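Local coordinates for protein superoxide dismutase (Candida albicans, PDB 4GUN) that probably destroys superoxide radicals in the cell, using a bound manganese ion to turn superoxide into hydrogen peroxide and oxygen, at residues 134-139 against 166-171. The protein carries 2 engineered substitutions. Numbering follows the deposited sequence.
Sequences WAFIVK and IIAIDA. With MN (manganese (II) ion), chain Q.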
loop_
_atom_site.group_PDB
_atom_site.type_symbol
_atom_site.label_atom_id
_atom_site.label_comp_id
_atom_site.label_asym_id
_atom_site.label_seq_id
_atom_site.Cartn_x
_atom_site.Cartn_y
_atom_site.Cartn_z
ATOM N N TRP A 134 11.038 -2.384 9.307
ATOM C CA TRP A 134 12.328 -3.070 9.466
ATOM C C TRP A 134 13.251 -2.666 8.370
ATOM O O TRP A 134 12.788 -2.255 7.310
ATOM C CB TRP A 134 12.121 -4.605 9.304
ATOM C CG TRP A 134 11.326 -5.248 10.398
ATOM C CD1 TRP A 134 9.979 -5.189 10.573
ATOM C CD2 TRP A 134 11.844 -6.007 11.499
ATOM N NE1 TRP A 134 9.625 -5.816 11.746
ATOM C CE2 TRP A 134 10.753 -6.319 12.341
ATOM C CE3 TRP A 134 13.125 -6.450 11.860
ATOM C CZ2 TRP A 134 10.901 -7.074 13.512
ATOM C CZ3 TRP A 134 13.274 -7.178 13.037
ATOM C CH2 TRP A 134 12.173 -7.478 13.847
ATOM N N ALA A 135 14.565 -2.809 8.603
ATOM C CA ALA A 135 15.603 -2.716 7.570
ATOM C C ALA A 135 16.301 -4.067 7.518
ATOM O O ALA A 135 16.479 -4.719 8.555
ATOM C CB ALA A 135 16.611 -1.623 7.859
ATOM N N PHE A 136 16.643 -4.518 6.307
ATOM C CA PHE A 136 17.335 -5.782 6.144
ATOM C C PHE A 136 18.519 -5.613 5.208
ATOM O O PHE A 136 18.408 -4.952 4.181
ATOM C CB PHE A 136 16.414 -6.880 5.554
ATOM C CG PHE A 136 15.164 -7.257 6.306
ATOM C CD1 PHE A 136 15.139 -8.378 7.125
ATOM C CD2 PHE A 136 13.979 -6.556 6.112
ATOM C CE1 PHE A 136 13.969 -8.750 7.792
ATOM C CE2 PHE A 136 12.809 -6.930 6.777
ATOM C CZ PHE A 136 12.812 -8.022 7.607
ATOM N N ILE A 137 19.619 -6.284 5.540
ATOM C CA ILE A 137 20.758 -6.479 4.658
ATOM C C ILE A 137 20.357 -7.806 4.007
ATOM O O ILE A 137 20.061 -8.768 4.730
ATOM C CB ILE A 137 22.113 -6.577 5.416
ATOM C CG1 ILE A 137 22.505 -5.178 5.963
ATOM C CG2 ILE A 137 23.191 -7.098 4.451
ATOM C CD1 ILE A 137 23.611 -5.157 7.031
ATOM N N VAL A 138 20.245 -7.831 2.660
ATOM C CA VAL A 138 19.763 -9.031 1.953
ATOM C C VAL A 138 20.770 -9.519 0.929
ATOM O O VAL A 138 21.507 -8.711 0.386
ATOM C CB VAL A 138 18.354 -8.839 1.278
ATOM C CG1 VAL A 138 17.299 -8.353 2.266
ATOM C CG2 VAL A 138 18.408 -7.918 0.065
ATOM N N LYS A 139 20.755 -10.832 0.631
ATOM C CA LYS A 139 21.584 -11.418 -0.435
ATOM C C LYS A 139 20.630 -11.842 -1.551
ATOM O O LYS A 139 19.625 -12.502 -1.293
ATOM C CB LYS A 139 22.393 -12.623 0.085
ATOM C CG LYS A 139 23.046 -13.491 -1.006
ATOM C CD LYS A 139 23.489 -14.827 -0.428
ATOM C CE LYS A 139 24.444 -15.574 -1.344
ATOM N NZ LYS A 139 24.682 -16.975 -0.853
ATOM N N ILE A 166 19.903 -11.349 5.764
ATOM C CA ILE A 166 21.237 -11.540 6.378
ATOM C C ILE A 166 21.278 -10.911 7.778
ATOM O O ILE A 166 21.786 -11.516 8.728
ATOM C CB ILE A 166 22.397 -11.042 5.440
ATOM C CG1 ILE A 166 22.311 -11.618 3.991
ATOM C CG2 ILE A 166 23.792 -11.262 6.059
ATOM C CD1 ILE A 166 22.240 -13.207 3.897
ATOM N N ILE A 167 20.751 -9.682 7.877
ATOM C CA ILE A 167 20.620 -8.912 9.114
ATOM C C ILE A 167 19.226 -8.319 9.142
ATOM O O ILE A 167 18.805 -7.712 8.153
ATOM C CB ILE A 167 21.711 -7.787 9.218
ATOM C CG1 ILE A 167 23.127 -8.358 9.497
ATOM C CG2 ILE A 167 21.328 -6.666 10.235
ATOM C CD1 ILE A 167 23.376 -8.969 10.924
ATOM N N ALA A 168 18.518 -8.461 10.288
ATOM C CA ALA A 168 17.202 -7.852 10.470
ATOM C C ALA A 168 17.319 -6.844 11.618
ATOM O O ALA A 168 17.883 -7.176 12.681
ATOM C CB ALA A 168 16.171 -8.917 10.801
ATOM N N ILE A 169 16.897 -5.595 11.357
ATOM C CA ILE A 169 16.858 -4.481 12.322
ATOM C C ILE A 169 15.417 -3.985 12.519
ATOM O O ILE A 169 14.843 -3.379 11.615
ATOM C CB ILE A 169 17.794 -3.290 11.988
ATOM C CG1 ILE A 169 19.264 -3.734 11.723
ATOM C CG2 ILE A 169 17.718 -2.224 13.112
ATOM C CD1 ILE A 169 20.008 -4.287 12.929
ATOM N N ASP A 170 14.882 -4.183 13.720
ATOM C CA ASP A 170 13.548 -3.741 14.111
ATOM C C ASP A 170 13.525 -2.225 14.350
ATOM O O ASP A 170 14.228 -1.727 15.232
ATOM C CB ASP A 170 13.098 -4.475 15.389
ATOM C CG ASP A 170 11.602 -4.414 15.663
ATOM O OD1 ASP A 170 10.883 -3.734 14.909
ATOM O OD2 ASP A 170 11.152 -5.076 16.591
ATOM N N ALA A 171 12.688 -1.504 13.579
ATOM C CA ALA A 171 12.520 -0.050 13.721
ATOM C C ALA A 171 11.152 0.326 14.344
ATOM O O ALA A 171 10.849 1.521 14.411
ATOM C CB ALA A 171 12.697 0.640 12.370
HETATM MN MN MN Q . 9.451 -5.721 17.432
HETATM O O HOH W 1 8.577 -5.193 15.529
#
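D170 lies over one face of the W134 indole, its carboxylate stacked on the ring with the two planes 7° apart. D170 CB sits 3.7 Å from the centroid of the W134 six-membered ring, a CH-pi contact. D170 CG follows, anti to the backbone N (chi1 -163°), and meets W134 CZ2 at 3.5 Å. OD1 lies above the ring, toward its rim. It also accepts the backbone N-H of W172 and a weak bond from the metal-bound water. D170 OD2 binds the manganese at 2.0 Å, and H32, H80 and H174 are its other protein ligands. The stack on the indole, the W172 bond to OD1 and the manganese bond to OD2 together would limit rotation of the carboxylate.

W134 and D170 form a non-hydrogen-bonded pair of two antiparallel strands. A135 and I169 exchange two backbone hydrogen bonds, with A135 N to I169 O at 3.1 Å. Further along, I137 N bonds I167 O. I137 O takes I166 N at 2.8 Å and, weakly, I167 N. Two residues, I166 and I167, thus stand across from the single I137, which makes a classic beta bulge. A168 CB packs on F136 CE1 at 3.7 Å.

This is the sheet of the C-terminal domain, with strand 133-140 between 146-153 and 163-170. Helix 60-85 touches the face bearing W134, F136, A168 and D170. Helix 115-127 touches the other, at A135, I137 and I169.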